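Local coordinates for protein arabinofuranosidase (Bifidobacterium longum, PDB 2Y2W) that hydrolyses terminal non-reducing alpha-L-arabinofuranosyl residues, including the alpha-(1->5)-linked ones of arabinan, and also acts on arabinoxylan, as a family 51 glycoside hydrolase, at residues D[62-68]-D[404-410]; D[280-286]-D[334-340]; D[101-105]-D[434-439]. All blocks are in the same frame, centred on the assembly; numbering follows the deposited sequence.

Contact 1 of 3, residues D[62-68]-D[404-410]; sequences RLFGSFV and SASRAQL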
loop_
_atom_site.group_PDB
_atom_site.type_symbol
_atom_site.label_atom_id
_atom_site.label_comp_id
_atom_site.label_asym_id
_atom_site.label_seq_id
_atom_site.Cartn_x
_atom_site.Cartn_y
_atom_site.Cartn_z
ATOM N N ARG D 62 -20.305 -15.466 -24.008
ATOM C CA ARG D 62 -19.902 -14.282 -23.240
ATOM C C ARG D 62 -19.634 -13.059 -24.112
ATOM O O ARG D 62 -19.500 -11.942 -23.603
ATOM C CB ARG D 62 -18.672 -14.578 -22.380
ATOM C CG ARG D 62 -18.961 -15.368 -21.120
ATOM C CD ARG D 62 -17.902 -15.085 -20.076
ATOM N NE ARG D 62 -18.017 -15.970 -18.921
ATOM C CZ ARG D 62 -17.133 -16.910 -18.600
ATOM N NH1 ARG D 62 -16.044 -17.098 -19.342
ATOM N NH2 ARG D 62 -17.336 -17.658 -17.528
ATOM N N LEU D 63 -19.557 -13.276 -25.423
ATOM C CA LEU D 63 -19.381 -12.191 -26.380
ATOM C C LEU D 63 -20.580 -11.239 -26.385
ATOM O O LEU D 63 -20.457 -10.076 -26.779
ATOM C CB LEU D 63 -19.141 -12.753 -27.784
ATOM C CG LEU D 63 -18.316 -11.902 -28.752
ATOM C CD1 LEU D 63 -16.858 -11.863 -28.325
ATOM C CD2 LEU D 63 -18.433 -12.437 -30.166
ATOM N N PHE D 64 -21.730 -11.737 -25.939
ATOM C CA PHE D 64 -22.948 -10.936 -25.874
ATOM C C PHE D 64 -23.258 -10.482 -24.449
ATOM O O PHE D 64 -24.413 -10.469 -24.020
ATOM C CB PHE D 64 -24.123 -11.694 -26.499
ATOM C CG PHE D 64 -23.834 -12.217 -27.880
ATOM C CD1 PHE D 64 -23.681 -11.341 -28.954
ATOM C CD2 PHE D 64 -23.699 -13.581 -28.104
ATOM C CE1 PHE D 64 -23.403 -11.818 -30.226
ATOM C CE2 PHE D 64 -23.422 -14.069 -29.375
ATOM C CZ PHE D 64 -23.272 -13.185 -30.439
ATOM N N GLY D 65 -22.213 -10.101 -23.723
ATOM C CA GLY D 65 -22.364 -9.579 -22.375
ATOM C C GLY D 65 -22.554 -8.075 -22.349
ATOM O O GLY D 65 -22.292 -7.389 -23.339
ATOM N N SER D 66 -23.023 -7.568 -21.211
ATOM C CA SER D 66 -23.155 -6.131 -20.997
ATOM C C SER D 66 -22.497 -5.715 -19.682
ATOM O O SER D 66 -21.697 -6.462 -19.119
ATOM C CB SER D 66 -24.624 -5.694 -21.042
ATOM O OG SER D 66 -24.735 -4.280 -21.042
ATOM N N PHE D 67 -22.850 -4.526 -19.198
ATOM C CA PHE D 67 -22.122 -3.870 -18.127
ATOM C C PHE D 67 -23.039 -2.887 -17.404
ATOM O O PHE D 67 -23.576 -1.963 -18.010
ATOM C CB PHE D 67 -20.883 -3.177 -18.730
ATOM C CG PHE D 67 -20.077 -2.337 -17.759
ATOM C CD1 PHE D 67 -19.957 -2.681 -16.417
ATOM C CD2 PHE D 67 -19.390 -1.219 -18.221
ATOM C CE1 PHE D 67 -19.198 -1.907 -15.548
ATOM C CE2 PHE D 67 -18.628 -0.440 -17.358
ATOM C CZ PHE D 67 -18.533 -0.788 -16.020
ATOM N N VAL D 68 -23.230 -3.119 -16.109
ATOM C CA VAL D 68 -24.008 -2.231 -15.255
ATOM C C VAL D 68 -23.090 -1.580 -14.218
ATOM O O VAL D 68 -22.480 -2.262 -13.387
ATOM C CB VAL D 68 -25.190 -2.974 -14.571
ATOM C CG1 VAL D 68 -25.820 -2.119 -13.489
ATOM C CG2 VAL D 68 -26.240 -3.358 -15.594
ATOM N N SER D 404 -14.774 -12.968 -24.670
ATOM C CA SER D 404 -15.731 -12.193 -23.885
ATOM C C SER D 404 -15.786 -10.745 -24.345
ATOM O O SER D 404 -14.765 -10.160 -24.704
ATOM C CB SER D 404 -15.387 -12.246 -22.397
ATOM O OG SER D 404 -16.390 -11.604 -21.630
ATOM N N ALA D 405 -16.989 -10.178 -24.328
ATOM C CA ALA D 405 -17.197 -8.768 -24.634
ATOM C C ALA D 405 -18.381 -8.217 -23.841
ATOM O O ALA D 405 -19.428 -8.860 -23.742
ATOM C CB ALA D 405 -17.406 -8.564 -26.131
ATOM N N SER D 406 -18.204 -7.030 -23.270
ATOM C CA SER D 406 -19.263 -6.381 -22.509
ATOM C C SER D 406 -19.564 -5.006 -23.081
ATOM O O SER D 406 -18.722 -4.106 -23.021
ATOM C CB SER D 406 -18.887 -6.261 -21.029
ATOM O OG SER D 406 -18.380 -7.480 -20.521
ATOM N N ARG D 407 -20.760 -4.851 -23.642
ATOM C CA ARG D 407 -21.182 -3.570 -24.190
ATOM C C ARG D 407 -21.571 -2.622 -23.060
ATOM O O ARG D 407 -22.327 -2.989 -22.159
ATOM C CB ARG D 407 -22.344 -3.741 -25.169
ATOM C CG ARG D 407 -22.517 -2.547 -26.099
ATOM C CD ARG D 407 -23.969 -2.325 -26.475
ATOM N NE ARG D 407 -24.180 -0.981 -27.012
ATOM C CZ ARG D 407 -24.415 0.101 -26.272
ATOM N NH1 ARG D 407 -24.470 0.018 -24.948
ATOM N NH2 ARG D 407 -24.590 1.277 -26.858
ATOM N N ALA D 408 -21.040 -1.405 -23.117
ATOM C CA ALA D 408 -21.291 -0.395 -22.096
ATOM C C ALA D 408 -22.240 0.686 -22.614
ATOM O O ALA D 408 -21.964 1.301 -23.643
ATOM C CB ALA D 408 -19.976 0.225 -21.638
ATOM N N GLN D 409 -23.366 0.914 -21.934
ATOM C CA GLN D 409 -23.809 0.130 -20.778
ATOM C C GLN D 409 -25.230 -0.401 -21.012
ATOM O O GLN D 409 -25.784 -0.228 -22.098
ATOM C CB GLN D 409 -23.718 0.958 -19.488
ATOM C CG GLN D 409 -22.300 1.049 -18.920
ATOM C CD GLN D 409 -22.196 1.903 -17.672
ATOM O OE1 GLN D 409 -23.139 2.005 -16.888
ATOM N NE2 GLN D 409 -21.033 2.512 -17.474
ATOM N N LEU D 410 -25.817 -1.044 -20.005
ATOM C CA LEU D 410 -27.080 -1.764 -20.199
ATOM C C LEU D 410 -28.332 -0.879 -20.275
ATOM O O LEU D 410 -29.158 -1.055 -21.172
ATOM C CB LEU D 410 -27.256 -2.859 -19.139
ATOM C CG LEU D 410 -28.389 -3.868 -19.362
ATOM C CD1 LEU D 410 -28.212 -4.650 -20.667
ATOM C CD2 LEU D 410 -28.507 -4.815 -18.179
HETATM O O HOH W 1 -20.313 -8.903 -19.706
#
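Ser-66 reaches across to the neighbouring strand with its hydroxyl. OG donates to Arg-407 O at 3.0 Å, and its place anti to the backbone N (chi1 -171°) also sets it against Leu-410 CB. Further along, Gln-409 CG lies 3.8 Å from Phe-67 CD2, with the amide turned 53° from the ring plane. Ala-408 CB meets the same ring at its edge. Leu-410 CB, which also touches Ser-66 OG, packs on Val-68 CG2 at 3.7 Å.

The backbone holds these groups in place. Strands 65-67 and 402-408 run parallel, first and last of the (beta/alpha)8 barrel, so their pairing closes it. Arg-407 N donates to Gly-65 O at 3.0 Å, and Ala-405 N to Arg-62 O at 3.2 Å. Further along, Leu-410 N donates to Phe-67 O at 3.1 Å, just after the cis peptide that precedes Gln-409. A water donates to Ser-66 O and also bonds to Ser-406 OG.

Outside the pair, Arg-109 makes a cation-pi contact with Phe-67. Arg-407 has a salt bridge to Glu-388, and Gln-409 NE2 a weak hydrogen bond to Glu-69. Gln-409 and Glu-69 probably bind arabinofuranose, as in relatives. The seam, through the Leu-410 N bond and the Phe-67 ring, thus probably helps to place an amide that, by analogy with relatives, meets the sugar.

Contact 2 of 3, residues D[280-286]-D[334-340]; sequences FVSCHAY and IALSFDE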
loop_
_atom_site.group_PDB
_atom_site.type_symbol
_atom_site.label_atom_id
_atom_site.label_comp_id
_atom_site.label_asym_id
_atom_site.label_seq_id
_atom_site.Cartn_x
_atom_site.Cartn_y
_atom_site.Cartn_z
ATOM N N PHE D 280 -7.726 -13.712 -18.520
ATOM C CA PHE D 280 -8.141 -12.692 -19.472
ATOM C C PHE D 280 -7.309 -11.427 -19.348
ATOM O O PHE D 280 -6.694 -11.168 -18.312
ATOM C CB PHE D 280 -9.609 -12.324 -19.258
ATOM C CG PHE D 280 -10.581 -13.367 -19.725
ATOM C CD1 PHE D 280 -11.060 -13.353 -21.031
ATOM C CD2 PHE D 280 -11.038 -14.348 -18.852
ATOM C CE1 PHE D 280 -11.975 -14.308 -21.466
ATOM C CE2 PHE D 280 -11.952 -15.312 -19.276
ATOM C CZ PHE D 280 -12.422 -15.292 -20.586
ATOM N N VAL D 281 -7.296 -10.653 -20.428
ATOM C CA VAL D 281 -6.805 -9.281 -20.416
ATOM C C VAL D 281 -7.913 -8.406 -21.007
ATOM O O VAL D 281 -8.525 -8.767 -22.012
ATOM C CB VAL D 281 -5.449 -9.134 -21.169
ATOM C CG1 VAL D 281 -5.544 -9.626 -22.617
ATOM C CG2 VAL D 281 -4.930 -7.699 -21.098
ATOM N N SER D 282 -8.183 -7.273 -20.364
ATOM C CA SER D 282 -9.315 -6.427 -20.738
ATOM C C SER D 282 -8.956 -5.419 -21.822
ATOM O O SER D 282 -7.864 -4.856 -21.819
ATOM C CB SER D 282 -9.876 -5.695 -19.516
ATOM O OG SER D 282 -9.085 -4.566 -19.188
ATOM N N CYS D 283 -9.892 -5.202 -22.741
ATOM C CA CYS D 283 -9.757 -4.182 -23.771
ATOM C C CYS D 283 -10.942 -3.233 -23.713
ATOM O O CYS D 283 -12.091 -3.666 -23.571
ATOM C CB CYS D 283 -9.677 -4.816 -25.158
ATOM S SG CYS D 283 -8.272 -5.909 -25.402
ATOM N N HIS D 284 -10.653 -1.939 -23.819
ATOM C CA HIS D 284 -11.680 -0.904 -23.785
ATOM C C HIS D 284 -11.645 -0.074 -25.064
ATOM O O HIS D 284 -10.596 0.452 -25.441
ATOM C CB HIS D 284 -11.502 -0.017 -22.548
ATOM C CG HIS D 284 -11.760 -0.726 -21.252
ATOM N ND1 HIS D 284 -12.347 -0.106 -20.171
ATOM C CD2 HIS D 284 -11.522 -2.003 -20.868
ATOM C CE1 HIS D 284 -12.451 -0.967 -19.176
ATOM N NE2 HIS D 284 -11.960 -2.127 -19.573
ATOM N N ALA D 285 -12.790 0.034 -25.735
ATOM C CA ALA D 285 -12.865 0.729 -27.018
ATOM C C ALA D 285 -14.170 1.501 -27.205
ATOM O O ALA D 285 -15.221 0.910 -27.459
ATOM C CB ALA D 285 -12.653 -0.255 -28.167
ATOM N N TYR D 286 -14.086 2.823 -27.075
ATOM C CA TYR D 286 -15.227 3.708 -27.310
ATOM C C TYR D 286 -15.032 4.517 -28.593
ATOM O O TYR D 286 -13.907 4.911 -28.922
ATOM C CB TYR D 286 -15.433 4.661 -26.128
ATOM C CG TYR D 286 -15.930 4.014 -24.852
ATOM C CD1 TYR D 286 -17.269 3.648 -24.705
ATOM C CD2 TYR D 286 -15.066 3.793 -23.779
ATOM C CE1 TYR D 286 -17.731 3.066 -23.529
ATOM C CE2 TYR D 286 -15.519 3.213 -22.597
ATOM C CZ TYR D 286 -16.851 2.853 -22.480
ATOM O OH TYR D 286 -17.301 2.280 -21.313
ATOM N N ILE D 334 -3.854 -16.505 -22.906
ATOM C CA ILE D 334 -4.671 -15.479 -22.279
ATOM C C ILE D 334 -5.673 -14.989 -23.318
ATOM O O ILE D 334 -5.285 -14.453 -24.358
ATOM C CB ILE D 334 -3.821 -14.275 -21.783
ATOM C CG1 ILE D 334 -2.677 -14.727 -20.857
ATOM C CG2 ILE D 334 -4.706 -13.201 -21.136
ATOM C CD1 ILE D 334 -3.107 -15.410 -19.568
ATOM N N ALA D 335 -6.958 -15.189 -23.037
ATOM C CA ALA D 335 -8.023 -14.700 -23.910
ATOM C C ALA D 335 -8.252 -13.200 -23.715
ATOM O O ALA D 335 -7.887 -12.632 -22.682
ATOM C CB ALA D 335 -9.310 -15.477 -23.672
ATOM N N LEU D 336 -8.852 -12.569 -24.718
ATOM C CA LEU D 336 -9.162 -11.148 -24.662
ATOM C C LEU D 336 -10.580 -10.922 -24.162
ATOM O O LEU D 336 -11.499 -11.676 -24.506
ATOM C CB LEU D 336 -8.983 -10.502 -26.039
ATOM C CG LEU D 336 -7.636 -9.867 -26.405
ATOM C CD1 LEU D 336 -6.458 -10.828 -26.246
ATOM C CD2 LEU D 336 -7.695 -9.323 -27.824
ATOM N N SER D 337 -10.745 -9.883 -23.349
ATOM C CA SER D 337 -12.046 -9.513 -22.806
ATOM C C SER D 337 -12.366 -8.053 -23.114
ATOM O O SER D 337 -11.919 -7.146 -22.406
ATOM C CB SER D 337 -12.089 -9.765 -21.295
ATOM O OG SER D 337 -13.370 -9.478 -20.758
ATOM N N PHE D 338 -13.137 -7.832 -24.176
ATOM C CA PHE D 338 -13.592 -6.492 -24.545
ATOM C C PHE D 338 -14.715 -6.017 -23.623
ATOM O O PHE D 338 -15.842 -5.784 -24.061
ATOM C CB PHE D 338 -14.040 -6.464 -26.010
ATOM C CG PHE D 338 -13.052 -5.813 -26.932
ATOM C CD1 PHE D 338 -11.995 -6.539 -27.468
ATOM C CD2 PHE D 338 -13.178 -4.467 -27.264
ATOM C CE1 PHE D 338 -11.080 -5.933 -28.322
ATOM C CE2 PHE D 338 -12.270 -3.852 -28.116
ATOM C CZ PHE D 338 -11.219 -4.586 -28.648
ATOM N N ASP D 339 -14.384 -5.854 -22.343
ATOM C CA ASP D 339 -15.388 -5.625 -21.305
ATOM C C ASP D 339 -15.948 -4.201 -21.239
ATOM O O ASP D 339 -16.854 -3.924 -20.450
ATOM C CB ASP D 339 -14.897 -6.112 -19.930
ATOM C CG ASP D 339 -13.543 -5.540 -19.535
ATOM O OD1 ASP D 339 -13.015 -4.654 -20.242
ATOM O OD2 ASP D 339 -13.005 -5.989 -18.500
ATOM N N GLU D 340 -15.411 -3.307 -22.063
ATOM C CA GLU D 340 -16.014 -1.993 -22.278
ATOM C C GLU D 340 -15.876 -1.578 -23.741
ATOM O O GLU D 340 -14.803 -1.167 -24.181
ATOM C CB GLU D 340 -15.410 -0.937 -21.343
ATOM C CG GLU D 340 -16.018 -0.927 -19.943
ATOM C CD GLU D 340 -15.580 0.258 -19.099
ATOM O OE1 GLU D 340 -15.447 1.378 -19.642
ATOM O OE2 GLU D 340 -15.380 0.070 -17.880
#
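Strands 280-286 and 335-339, in the sixth and seventh strands of the eight-stranded parallel barrel, run 37° apart, with a beta bulge between Ser-282 and His-284 that shifts the register by one. Before the bulge Val-281 N donates to Ala-335 O at 3.1 Å; at it Cys-283 N donates to Ser-337 O at 2.8 Å; after it Ala-285 N donates to Glu-340 O.

Glu-340, probably the nucleophile, makes the main side-chain contacts. Its CB sits over one face of the His-284 imidazole, 3.6 Å from the centroid, as a CH-pi contact. With CG anti to the carbonyl carbon (chi1 -82°) and the chain extended beyond it, the carboxylate arrives at Tyr-286. Tyr-286 OH donates to OE1 at 2.7 Å, from above the carboxylate plane. The other oxygen, OE2, has a salt bridge to Arg-109. The carboxylate is thus gripped by two residues. His-284 NE2 lies 2.8 Å from Asp-339 OD1, with ring and carboxylate nearly perpendicular at 88°. Its ND1 is hydrogen-bonded to Glu-215 OE2, so this histidine links the surroundings of the two probable catalytic glutamates.

An apolar cluster lies around Phe-338. Cys-283 CB stands over the centre of its ring at 3.6 Å, while Ala-285 CB touches the ring edge. Val-281 and Leu-336 share one face of the sheet, with CG1 of the former 3.9 Å from CD1 of the latter.

Helix 307-327 packs on the cluster: Phe-313 stacks edge-to-face on Phe-338 and also touches Cys-283. Met-209 and Cys-211 of strand 209-212 touch Ser-337 and Asp-339, respectively. Strand 402-408 is the next neighbour in the barrel.

Contact 3 of 3, residues D[101-105]-D[434-439]; sequences KELGV and FAEAAL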
loop_
_atom_site.group_PDB
_atom_site.type_symbol
_atom_site.label_atom_id
_atom_site.label_comp_id
_atom_site.label_asym_id
_atom_site.label_seq_id
_atom_site.Cartn_x
_atom_site.Cartn_y
_atom_site.Cartn_z
ATOM N N LYS D 101 -33.808 -9.571 -21.613
ATOM C CA LYS D 101 -34.064 -10.888 -22.192
ATOM C C LYS D 101 -34.121 -10.792 -23.716
ATOM O O LYS D 101 -33.462 -11.562 -24.415
ATOM C CB LYS D 101 -35.373 -11.473 -21.633
ATOM C CG LYS D 101 -35.772 -12.848 -22.185
ATOM C CD LYS D 101 -34.967 -13.981 -21.557
ATOM C CE LYS D 101 -35.425 -15.344 -22.063
ATOM N NZ LYS D 101 -34.927 -15.649 -23.443
ATOM N N GLU D 102 -34.897 -9.830 -24.214
ATOM C CA GLU D 102 -35.041 -9.593 -25.650
ATOM C C GLU D 102 -33.716 -9.204 -26.307
ATOM O O GLU D 102 -33.496 -9.493 -27.484
ATOM C CB GLU D 102 -36.093 -8.510 -25.908
ATOM C CG GLU D 102 -36.587 -8.453 -27.354
ATOM C CD GLU D 102 -37.589 -7.338 -27.598
ATOM O OE1 GLU D 102 -38.554 -7.204 -26.808
ATOM O OE2 GLU D 102 -37.409 -6.600 -28.590
ATOM N N LEU D 103 -32.843 -8.556 -25.540
ATOM C CA LEU D 103 -31.537 -8.140 -26.038
ATOM C C LEU D 103 -30.554 -9.305 -26.142
ATOM O O LEU D 103 -29.636 -9.272 -26.961
ATOM C CB LEU D 103 -30.961 -7.020 -25.165
ATOM C CG LEU D 103 -29.723 -6.245 -25.628
ATOM C CD1 LEU D 103 -29.928 -5.596 -26.993
ATOM C CD2 LEU D 103 -29.354 -5.202 -24.591
ATOM N N GLY D 104 -30.747 -10.328 -25.315
ATOM C CA GLY D 104 -29.916 -11.531 -25.363
ATOM C C GLY D 104 -28.583 -11.392 -24.651
ATOM O O GLY D 104 -27.592 -11.999 -25.057
ATOM N N VAL D 105 -28.559 -10.588 -23.591
ATOM C CA VAL D 105 -27.377 -10.443 -22.741
ATOM C C VAL D 105 -27.215 -11.704 -21.886
ATOM O O VAL D 105 -28.179 -12.186 -21.291
ATOM C CB VAL D 105 -27.472 -9.185 -21.833
ATOM C CG1 VAL D 105 -26.188 -8.993 -21.028
ATOM C CG2 VAL D 105 -27.768 -7.936 -22.664
ATOM N N PHE D 434 -27.586 -5.690 -31.874
ATOM C CA PHE D 434 -27.113 -6.535 -30.779
ATOM C C PHE D 434 -28.024 -7.745 -30.583
ATOM O O PHE D 434 -27.547 -8.880 -30.526
ATOM C CB PHE D 434 -26.990 -5.734 -29.477
ATOM C CG PHE D 434 -26.226 -6.449 -28.397
ATOM C CD1 PHE D 434 -26.875 -7.306 -27.512
ATOM C CD2 PHE D 434 -24.852 -6.270 -28.266
ATOM C CE1 PHE D 434 -26.173 -7.971 -26.512
ATOM C CE2 PHE D 434 -24.137 -6.932 -27.269
ATOM C CZ PHE D 434 -24.799 -7.783 -26.389
ATOM N N ALA D 435 -29.330 -7.492 -30.487
ATOM C CA ALA D 435 -30.330 -8.548 -30.312
ATOM C C ALA D 435 -30.207 -9.657 -31.363
ATOM O O ALA D 435 -30.147 -10.838 -31.018
ATOM C CB ALA D 435 -31.731 -7.956 -30.319
ATOM N N GLU D 436 -30.152 -9.269 -32.636
ATOM C CA GLU D 436 -30.016 -10.222 -33.738
ATOM C C GLU D 436 -28.770 -11.094 -33.628
ATOM O O GLU D 436 -28.842 -12.309 -33.829
ATOM C CB GLU D 436 -30.037 -9.502 -35.089
ATOM C CG GLU D 436 -31.396 -9.525 -35.774
ATOM C CD GLU D 436 -31.790 -10.911 -36.268
ATOM O OE1 GLU D 436 -30.900 -11.674 -36.707
ATOM O OE2 GLU D 436 -32.997 -11.233 -36.222
ATOM N N ALA D 437 -27.637 -10.473 -33.309
ATOM C CA ALA D 437 -26.386 -11.199 -33.138
ATOM C C ALA D 437 -26.445 -12.102 -31.907
ATOM O O ALA D 437 -25.985 -13.240 -31.946
ATOM C CB ALA D 437 -25.218 -10.236 -33.044
ATOM N N ALA D 438 -27.036 -11.594 -30.828
ATOM C CA ALA D 438 -27.115 -12.326 -29.566
ATOM C C ALA D 438 -28.017 -13.552 -29.634
ATOM O O ALA D 438 -27.741 -14.561 -28.986
ATOM C CB ALA D 438 -27.562 -11.400 -28.440
ATOM N N LEU D 439 -29.084 -13.468 -30.425
ATOM C CA LEU D 439 -30.085 -14.536 -30.487
ATOM C C LEU D 439 -29.890 -15.563 -31.611
ATOM O O LEU D 439 -30.527 -16.618 -31.594
ATOM C CB LEU D 439 -31.506 -13.953 -30.541
ATOM C CG LEU D 439 -32.106 -13.388 -29.246
ATOM C CD1 LEU D 439 -33.382 -12.611 -29.539
ATOM C CD2 LEU D 439 -32.373 -14.482 -28.214
HETATM O O HOH W 2 -27.843 -14.601 -26.298
#
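Leu-103 and Phe-434 meet where a Schellman motif ends helix 94-103 against the flank of helix 431-440. Gly-104 is the residue that leaves the helix, with a positive phi. The carbonyl oxygens of Leu-103 and Gly-104 both lie close to Ala-438 CB. The small residues Ala-435 and Ala-438 let the two backbones come close, with CA atoms of Leu-103 and Ala-435 only 4.5 Å apart.

Leu-103 and Phe-434 cross at about a right angle. In both, CG stands anti to the backbone N (chi1 -169° for Leu-103, -167° for Phe-434). Although the first bond of Leu-103 leads away from the other helix, its CD1 branch swings back to Phe-434 CD1 at 3.5 Å. The ring, in turn, presents its edge to the carbonyl of Leu-103. Val-105 CG2 adds a looser contact at Phe-434 CE1, also crossing nearly at right angles.

Leu-439 has CG anti to the carbonyl carbon and an extended second torsion (chi2 169°), which brings CD1 to 3.7 Å from Glu-102 O. Ala-435 CB approaches the same oxygen. The carboxylate of Glu-102 has its partner outside the pair, in a salt bridge to Arg-427. Met-392 of helix 382-397 also touches Phe-434 and Ala-437.

No direct hydrogen bond joins the two segments. Ala-438 CB rests 3.3 Å from Leu-103 O, and one water spans the gap, donating to Gly-104 O at 2.9 Å and to Ala-438 O at 2.7 Å.

Contacts 1 and 2 share the parallel barrel. Their centres lie about 11 Å apart, and strands 335-341 and 402-408 are neighbours in it. Phe-338 and Ser-404 are probably hydrogen-bonded through their backbones, and Phe-67 packs against Glu-340, so the barrel closure borders the probable nucleophile. Contact 3 is outside the barrel wall, between helices 94-103 and 431-440. Its centre is about 11 Å from that of contact 1, where Phe-64 packs on Ala-437 and Ala-438, but about 20 Å from that of contact 2. Along the chain, contact 2 is nested within the loops closed by contacts 1 and 3, whose segments alternate. Early barrel residues are thus tied to its last strand and the helix beyond.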